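Local coordinates for putative membrane protein (Corynebacterium diphtheriae NCTC 13129, PDB 3C8I) that is of unknown function but represents the C-terminal part of a putative membrane protein of the DUF3239 family, at residues B[52-57]-B[93-98]; B[18-23]-B[120-125]. One frame throughout, in Å; residues are numbered along the deposited sequence.

Interaction 1. Residues B[52-57]-B[93-98]; sequences RNITAI and PMPIAW
Arg-52 and Trp-98 join two non-neighbouring strands of the six-stranded antiparallel sheet, where strand segments 52-54 and 93-95 approach to 8.8 Å between axes, and the loop and 3-10 turn that follow them complete a contact made by side chains, two of which bond to backbone carbonyls. The Arg-52 chain is extended from CG to NE, with CG anti to the backbone N (chi1 -179°), and reaches across to the second segment. Its NH1 donates to Pro-93 O (2.8 Å) from above the carbonyl plane. The guanidinium meets the indole tip to tip, its plane turned 84° from the ring: Trp-98 CH2 sits over one guanidinium face, toward the rim, 3.6 Å from Arg-52 NH2. At the other end of the contact Trp-98 NE1 donates to Ala-56 O (3.0 Å, N-H...O 155°), in the carbonyl plane, which gives the indole N-H of a buried ring a backbone acceptor. Along the same edge Ile-54 CG2 reaches Trp-98 CZ2 (3.7 Å), while Pro-95 CD covers the centre of one ring face. Ile-57 extends the apolar patch, with CD1 4.0 Å from Pro-95 CG and CG2 3.9 Å from Ala-97 CB. Arg-52 NH1 also hydrogen-bonds to Trp-98 O of a second subunit. Within the chain, Ile-54 rests on Val-31 of strand 29-36, Pro-95 on Ile-71 of strand 70-80, and Ala-97 on Ile-106 of helix 103-112.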
ATOM      1  N   ARG B  52      -0.436  -7.045  12.049  1.00 29.27           N
ATOM      2  CA  ARG B  52      -0.622  -5.708  11.532  1.00 29.63           C
ATOM      3  C   ARG B  52      -0.175  -4.671  12.540  1.00 29.32           C
ATOM      4  O   ARG B  52      -0.534  -4.735  13.710  1.00 27.76           O
ATOM      5  CB  ARG B  52      -2.098  -5.469  11.223  1.00 29.58           C
ATOM      6  CG  ARG B  52      -2.401  -4.118  10.649  1.00 29.50           C
ATOM      7  CD  ARG B  52      -3.891  -3.966  10.309  1.00 29.10           C
ATOM      8  NE  ARG B  52      -4.177  -2.658   9.721  1.00 29.47           N
ATOM      9  CZ  ARG B  52      -5.224  -2.369   8.955  1.00 27.27           C
ATOM     10  NH1 ARG B  52      -6.141  -3.294   8.705  1.00 27.57           N
ATOM     11  NH2 ARG B  52      -5.374  -1.133   8.456  1.00 27.02           N
ATOM     12  N   ASN B  53       0.571  -3.702  12.046  1.00 30.26           N
ATOM     13  CA  ASN B  53       0.999  -2.564  12.838  1.00 31.30           C
ATOM     14  C   ASN B  53      -0.106  -1.525  12.870  1.00 31.08           C
ATOM     15  O   ASN B  53      -0.608  -1.100  11.822  1.00 31.40           O
ATOM     16  CB  ASN B  53       2.295  -2.007  12.285  1.00 32.96           C
ATOM     17  CG  ASN B  53       3.506  -2.795  12.757  1.00 37.81           C
ATOM     18  OD1 ASN B  53       4.265  -2.327  13.617  1.00 46.23           O
ATOM     19  ND2 ASN B  53       3.696  -3.994  12.214  1.00 42.82           N
ATOM     20  N   ILE B  54      -0.525  -1.161  14.073  1.00 30.05           N
ATOM     21  CA  ILE B  54      -1.668  -0.270  14.280  1.00 31.14           C
ATOM     22  C   ILE B  54      -1.303   0.881  15.210  1.00 31.17           C
ATOM     23  O   ILE B  54      -0.648   0.684  16.239  1.00 30.70           O
ATOM     24  CB  ILE B  54      -2.891  -1.062  14.842  1.00 31.20           C
ATOM     25  CG1 ILE B  54      -3.405  -2.053  13.779  1.00 32.55           C
ATOM     26  CG2 ILE B  54      -4.038  -0.117  15.274  1.00 30.51           C
ATOM     27  CD1 ILE B  54      -4.551  -2.987  14.319  1.00 33.02           C
ATOM     28  N   THR B  55      -1.700   2.094  14.844  1.00 31.80           N
ATOM     29  CA  THR B  55      -1.349   3.252  15.670  1.00 32.31           C
ATOM     30  C   THR B  55      -2.364   3.476  16.794  1.00 32.67           C
ATOM     31  O   THR B  55      -1.973   3.724  17.931  1.00 32.81           O
ATOM     32  CB  THR B  55      -1.175   4.503  14.788  1.00 32.93           C
ATOM     33  OG1 THR B  55      -0.065   4.280  13.891  1.00 34.93           O
ATOM     34  CG2 THR B  55      -0.924   5.720  15.636  1.00 32.95           C
ATOM     35  N   ALA B  56      -3.655   3.356  16.492  1.00 32.36           N
ATOM     36  CA  ALA B  56      -4.708   3.697  17.452  1.00 32.41           C
ATOM     37  C   ALA B  56      -5.911   2.761  17.377  1.00 32.42           C
ATOM     38  O   ALA B  56      -6.410   2.465  16.294  1.00 31.13           O
ATOM     39  CB  ALA B  56      -5.171   5.130  17.238  1.00 32.39           C
ATOM     40  N   ILE B  57      -6.383   2.320  18.540  1.00 31.90           N
ATOM     41  CA  ILE B  57      -7.656   1.606  18.633  1.00 32.69           C
ATOM     42  C   ILE B  57      -8.434   2.239  19.790  1.00 33.13           C
ATOM     43  O   ILE B  57      -7.945   2.228  20.919  1.00 31.85           O
ATOM     44  CB  ILE B  57      -7.468   0.105  18.951  1.00 32.07           C
ATOM     45  CG1 ILE B  57      -6.541  -0.581  17.926  1.00 32.65           C
ATOM     46  CG2 ILE B  57      -8.830  -0.573  19.017  1.00 31.66           C
ATOM     47  CD1 ILE B  57      -6.225  -2.026  18.238  1.00 31.76           C
ATOM     48  N   PRO B  93      -6.414  -7.911   8.875  1.00 29.93           N
ATOM     49  CA  PRO B  93      -7.383  -7.839   9.965  1.00 30.21           C
ATOM     50  C   PRO B  93      -7.609  -6.387  10.386  1.00 29.14           C
ATOM     51  O   PRO B  93      -6.689  -5.578  10.295  1.00 28.21           O
ATOM     52  CB  PRO B  93      -6.711  -8.629  11.082  1.00 30.72           C
ATOM     53  CG  PRO B  93      -5.224  -8.440  10.850  1.00 29.87           C
ATOM     54  CD  PRO B  93      -5.037  -8.161   9.375  1.00 31.22           C
ATOM     55  N   MET B  94      -8.817  -6.070  10.824  1.00 28.06           N
ATOM     56  CA  MET B  94      -9.119  -4.764  11.426  1.00 29.08           C
ATOM     57  C   MET B  94      -9.881  -4.953  12.731  1.00 29.42           C
ATOM     58  O   MET B  94     -10.733  -5.836  12.829  1.00 29.96           O
ATOM     59  CB  MET B  94      -9.955  -3.884  10.468  1.00 28.77           C
ATOM     60  CG  MET B  94     -11.329  -4.421  10.090  1.00 31.28           C
ATOM     61  SD  MET B  94     -12.451  -3.175   9.284  1.00 26.28           S
ATOM     62  CE  MET B  94     -12.896  -2.125  10.661  1.00 34.11           C
ATOM     63  N   PRO B  95      -9.588  -4.120  13.745  1.00 29.96           N
ATOM     64  CA  PRO B  95     -10.378  -4.130  14.958  1.00 30.53           C
ATOM     65  C   PRO B  95     -11.801  -3.649  14.721  1.00 30.92           C
ATOM     66  O   PRO B  95     -11.998  -2.640  14.036  1.00 30.64           O
ATOM     67  CB  PRO B  95      -9.660  -3.153  15.887  1.00 30.58           C
ATOM     68  CG  PRO B  95      -8.593  -2.538  15.109  1.00 31.00           C
ATOM     69  CD  PRO B  95      -8.489  -3.149  13.768  1.00 30.17           C
ATOM     70  N   ILE B  96     -12.782  -4.343  15.296  1.00 32.03           N
ATOM     71  CA  ILE B  96     -14.185  -3.918  15.102  1.00 33.21           C
ATOM     72  C   ILE B  96     -14.441  -2.574  15.799  1.00 32.57           C
ATOM     73  O   ILE B  96     -15.320  -1.813  15.383  1.00 33.33           O
ATOM     74  CB  ILE B  96     -15.264  -4.987  15.477  1.00 33.49           C
ATOM     75  CG1 ILE B  96     -15.393  -5.187  16.970  1.00 35.28           C
ATOM     76  CG2 ILE B  96     -15.014  -6.312  14.800  1.00 35.01           C
ATOM     77  CD1 ILE B  96     -16.690  -5.965  17.342  1.00 36.59           C
ATOM     78  N   ALA B  97     -13.629  -2.260  16.802  1.00 32.24           N
ATOM     79  CA  ALA B  97     -13.671  -0.956  17.470  1.00 32.31           C
ATOM     80  C   ALA B  97     -13.471   0.254  16.527  1.00 32.75           C
ATOM     81  O   ALA B  97     -13.747   1.374  16.947  1.00 33.55           O
ATOM     82  CB  ALA B  97     -12.671  -0.903  18.595  1.00 31.65           C
ATOM     83  N   TRP B  98     -12.975   0.052  15.305  1.00 31.83           N
ATOM     84  CA  TRP B  98     -12.860   1.148  14.331  1.00 33.44           C
ATOM     85  C   TRP B  98     -14.219   1.444  13.689  1.00 34.10           C
ATOM     86  O   TRP B  98     -14.438   2.536  13.172  1.00 33.62           O
ATOM     87  CB  TRP B  98     -11.887   0.811  13.207  1.00 31.22           C
ATOM     88  CG  TRP B  98     -10.423   0.803  13.570  1.00 30.89           C
ATOM     89  CD1 TRP B  98      -9.848   1.247  14.727  1.00 30.01           C
ATOM     90  CD2 TRP B  98      -9.355   0.370  12.727  1.00 29.92           C
ATOM     91  NE1 TRP B  98      -8.475   1.088  14.669  1.00 30.20           N
ATOM     92  CE2 TRP B  98      -8.147   0.546  13.451  1.00 30.30           C
ATOM     93  CE3 TRP B  98      -9.300  -0.186  11.445  1.00 29.84           C
ATOM     94  CZ2 TRP B  98      -6.898   0.195  12.919  1.00 30.44           C
ATOM     95  CZ3 TRP B  98      -8.074  -0.538  10.928  1.00 30.27           C
ATOM     96  CH2 TRP B  98      -6.886  -0.359  11.667  1.00 30.54           C
TER

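Interaction 2. Residues B[18-23]-B[120-125]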
ATOM      1  N   PRO B  18     -10.520 -13.556  16.136  1.00 31.75           N
ATOM      2  CA  PRO B  18      -9.819 -13.002  17.292  1.00 30.76           C
ATOM      3  C   PRO B  18      -8.529 -12.289  16.878  1.00 29.06           C
ATOM      4  O   PRO B  18      -7.835 -12.741  15.954  1.00 28.18           O
ATOM      5  CB  PRO B  18      -9.492 -14.230  18.125  1.00 30.26           C
ATOM      6  CG  PRO B  18      -9.407 -15.327  17.147  1.00 31.31           C
ATOM      7  CD  PRO B  18     -10.370 -15.022  16.056  1.00 31.46           C
ATOM      8  N   ALA B  19      -8.240 -11.184  17.550  1.00 27.87           N
ATOM      9  CA  ALA B  19      -6.941 -10.526  17.458  1.00 28.17           C
ATOM     10  C   ALA B  19      -6.471 -10.142  18.869  1.00 27.03           C
ATOM     11  O   ALA B  19      -7.278 -10.087  19.815  1.00 28.34           O
ATOM     12  CB  ALA B  19      -7.000  -9.293  16.507  1.00 26.42           C
ATOM     13  N   MET B  20      -5.178  -9.900  19.014  1.00 27.01           N
ATOM     14  CA  MET B  20      -4.573  -9.665  20.306  1.00 26.70           C
ATOM     15  C   MET B  20      -3.324  -8.815  20.132  1.00 27.22           C
ATOM     16  O   MET B  20      -2.582  -8.973  19.151  1.00 27.16           O
ATOM     17  CB  MET B  20      -4.202 -11.034  20.921  1.00 26.59           C
ATOM     18  CG  MET B  20      -3.728 -11.025  22.392  1.00 27.01           C
ATOM     19  SD  MET B  20      -3.581 -12.734  23.052  1.00 23.11           S
ATOM     20  CE  MET B  20      -5.232 -13.291  22.822  1.00 27.14           C
ATOM     21  N   ILE B  21      -3.059  -7.949  21.109  1.00 27.49           N
ATOM     22  CA  ILE B  21      -1.854  -7.123  21.086  1.00 28.14           C
ATOM     23  C   ILE B  21      -0.656  -8.026  21.353  1.00 28.78           C
ATOM     24  O   ILE B  21      -0.569  -8.679  22.405  1.00 27.21           O
ATOM     25  CB  ILE B  21      -1.875  -5.956  22.090  1.00 28.23           C
ATOM     26  CG1 ILE B  21      -3.108  -5.059  21.891  1.00 29.37           C
ATOM     27  CG2 ILE B  21      -0.531  -5.171  22.013  1.00 28.38           C
ATOM     28  CD1 ILE B  21      -3.213  -3.901  22.920  1.00 29.60           C
ATOM     29  N   ALA B  22       0.261  -8.053  20.388  1.00 29.61           N
ATOM     30  CA  ALA B  22       1.443  -8.931  20.420  1.00 31.32           C
ATOM     31  C   ALA B  22       2.708  -8.159  20.788  1.00 32.27           C
ATOM     32  O   ALA B  22       3.695  -8.747  21.255  1.00 33.50           O
ATOM     33  CB  ALA B  22       1.605  -9.632  19.049  1.00 30.65           C
ATOM     34  N   GLU B  23       2.688  -6.847  20.582  1.00 33.91           N
ATOM     35  CA  GLU B  23       3.821  -6.000  20.885  1.00 34.72           C
ATOM     36  C   GLU B  23       3.380  -4.542  21.005  1.00 35.24           C
ATOM     37  O   GLU B  23       2.496  -4.084  20.267  1.00 33.50           O
ATOM     38  CB  GLU B  23       4.894  -6.155  19.803  1.00 35.10           C
ATOM     39  CG  GLU B  23       5.988  -5.087  19.867  1.00 36.39           C
ATOM     40  CD  GLU B  23       6.977  -5.201  18.744  1.00 37.20           C
ATOM     41  OE1 GLU B  23       7.830  -6.102  18.837  1.00 42.62           O
ATOM     42  OE2 GLU B  23       6.899  -4.392  17.786  1.00 41.35           O
ATOM     43  N   THR B 120      -5.988 -20.702  21.042  1.00 32.24           N
ATOM     44  CA  THR B 120      -5.031 -20.891  19.933  1.00 32.00           C
ATOM     45  C   THR B 120      -4.209 -19.627  19.637  1.00 31.32           C
ATOM     46  O   THR B 120      -2.987 -19.684  19.477  1.00 30.35           O
ATOM     47  CB  THR B 120      -5.755 -21.330  18.619  1.00 32.78           C
ATOM     48  OG1 THR B 120      -6.306 -22.644  18.789  1.00 31.80           O
ATOM     49  CG2 THR B 120      -4.785 -21.335  17.414  1.00 31.98           C
ATOM     50  N   LEU B 121      -4.885 -18.479  19.563  1.00 30.76           N
ATOM     51  CA  LEU B 121      -4.182 -17.210  19.349  1.00 30.89           C
ATOM     52  C   LEU B 121      -3.238 -16.892  20.521  1.00 30.95           C
ATOM     53  O   LEU B 121      -2.076 -16.573  20.300  1.00 30.94           O
ATOM     54  CB  LEU B 121      -5.174 -16.064  19.117  1.00 30.38           C
ATOM     55  CG  LEU B 121      -4.577 -14.666  18.872  1.00 29.88           C
ATOM     56  CD1 LEU B 121      -3.559 -14.651  17.709  1.00 27.95           C
ATOM     57  CD2 LEU B 121      -5.692 -13.676  18.661  1.00 29.19           C
ATOM     58  N   SER B 122      -3.744 -16.993  21.761  1.00 31.80           N
ATOM     59  CA  SER B 122      -2.926 -16.726  22.941  1.00 32.45           C
ATOM     60  C   SER B 122      -1.674 -17.592  22.961  1.00 32.88           C
ATOM     61  O   SER B 122      -0.582 -17.101  23.228  1.00 32.92           O
ATOM     62  CB  SER B 122      -3.729 -16.956  24.214  1.00 31.89           C
ATOM     63  OG  SER B 122      -4.835 -16.066  24.255  1.00 31.99           O
ATOM     64  N   LYS B 123      -1.835 -18.872  22.648  1.00 33.98           N
ATOM     65  CA  LYS B 123      -0.698 -19.804  22.621  1.00 35.68           C
ATOM     66  C   LYS B 123       0.324 -19.513  21.547  1.00 35.74           C
ATOM     67  O   LYS B 123       1.425 -20.037  21.607  1.00 35.21           O
ATOM     68  CB  LYS B 123      -1.185 -21.249  22.484  1.00 35.86           C
ATOM     69  CG  LYS B 123      -1.456 -21.890  23.810  1.00 38.38           C
ATOM     70  CD  LYS B 123      -2.641 -22.850  23.792  1.00 38.44           C
ATOM     71  CE  LYS B 123      -3.896 -22.166  24.325  1.00 42.19           C
ATOM     72  NZ  LYS B 123      -5.159 -22.638  23.663  1.00 42.18           N
ATOM     73  N   ASN B 124      -0.030 -18.675  20.566  1.00 36.42           N
ATOM     74  CA  ASN B 124       0.855 -18.385  19.448  1.00 36.46           C
ATOM     75  C   ASN B 124       1.330 -16.936  19.386  1.00 36.63           C
ATOM     76  O   ASN B 124       2.028 -16.560  18.446  1.00 35.87           O
ATOM     77  CB  ASN B 124       0.170 -18.806  18.144  1.00 37.09           C
ATOM     78  CG  ASN B 124       0.119 -20.332  17.980  1.00 38.21           C
ATOM     79  OD1 ASN B 124       1.144 -20.956  17.709  1.00 40.55           O
ATOM     80  ND2 ASN B 124      -1.061 -20.926  18.141  1.00 37.25           N
ATOM     81  N   LEU B 125       0.994 -16.135  20.397  1.00 36.65           N
ATOM     82  CA  LEU B 125       1.450 -14.739  20.439  1.00 37.30           C
ATOM     83  C   LEU B 125       2.949 -14.646  20.351  1.00 37.71           C
ATOM     84  O   LEU B 125       3.489 -13.694  19.770  1.00 37.12           O
ATOM     85  CB  LEU B 125       1.029 -14.027  21.730  1.00 36.58           C
ATOM     86  CG  LEU B 125      -0.207 -13.153  21.829  1.00 36.18           C
ATOM     87  CD1 LEU B 125       0.004 -12.177  23.025  1.00 32.46           C
ATOM     88  CD2 LEU B 125      -0.626 -12.407  20.513  1.00 30.69           C
TER
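Met-20 of strand 16-24 packs between Leu-121, Ser-122 and Leu-125, where the C-terminal part of helix 115-124 and Leu-125 lie against one face of the antiparallel sheet. The short strand and helix axes are 26° apart, and their contact is made by van der Waals packing. Its tight part centres on the thioether: Met-20 and Leu-125 cross at about a right angle, with SD 3.6 Å from Leu-125 CG. On the Pro-18 side, Leu-121 CD2 lies close to the strand backbone, 3.6 Å from Ala-19 CA, and also meets Pro-18 CB (3.9 Å) and Met-20 CB. Toward the strand end, where Ala-22 and Glu-23 form a classic beta bulge opposite Val-30, the contact thins to the small Ala-22 CB against Leu-125 CD2 (3.8 Å). Here Ala-22 and Leu-125 are only partly buried, and Leu-128 of helix 128-132 gives Ala-22 further cover. Ser-122 marks the solvent side of the helix; its OG is hydrogen-bonded to Trp-118 O one turn back. A bend at chi3 (-59°) turns the Met-20 methyl toward this serine, bringing CE within 3.1 Å of Ser-122 OG.

In the fold
From the N terminus, the chain first lays down residues 18-23, an inner strand of the sheet, and then passes through strand 29-36 to reach 52-57. The 35 residues that follow, including strand 70-80, return at 93-98, where interaction 1 closes the shorter loop. Helices 103-112 and 115-124 come next, and interaction 2 closes the longer loop at 120-125, enclosing the first without crossing it. Strand 29-36 touches both contacts: Ile-54 of interaction 1 meets its Val-31, and Leu-121 of interaction 2 the adjacent Met-32. Interaction 1 thus joins distant strands of the sheet, interaction 2 a helix to it, with centres about 14 Å apart.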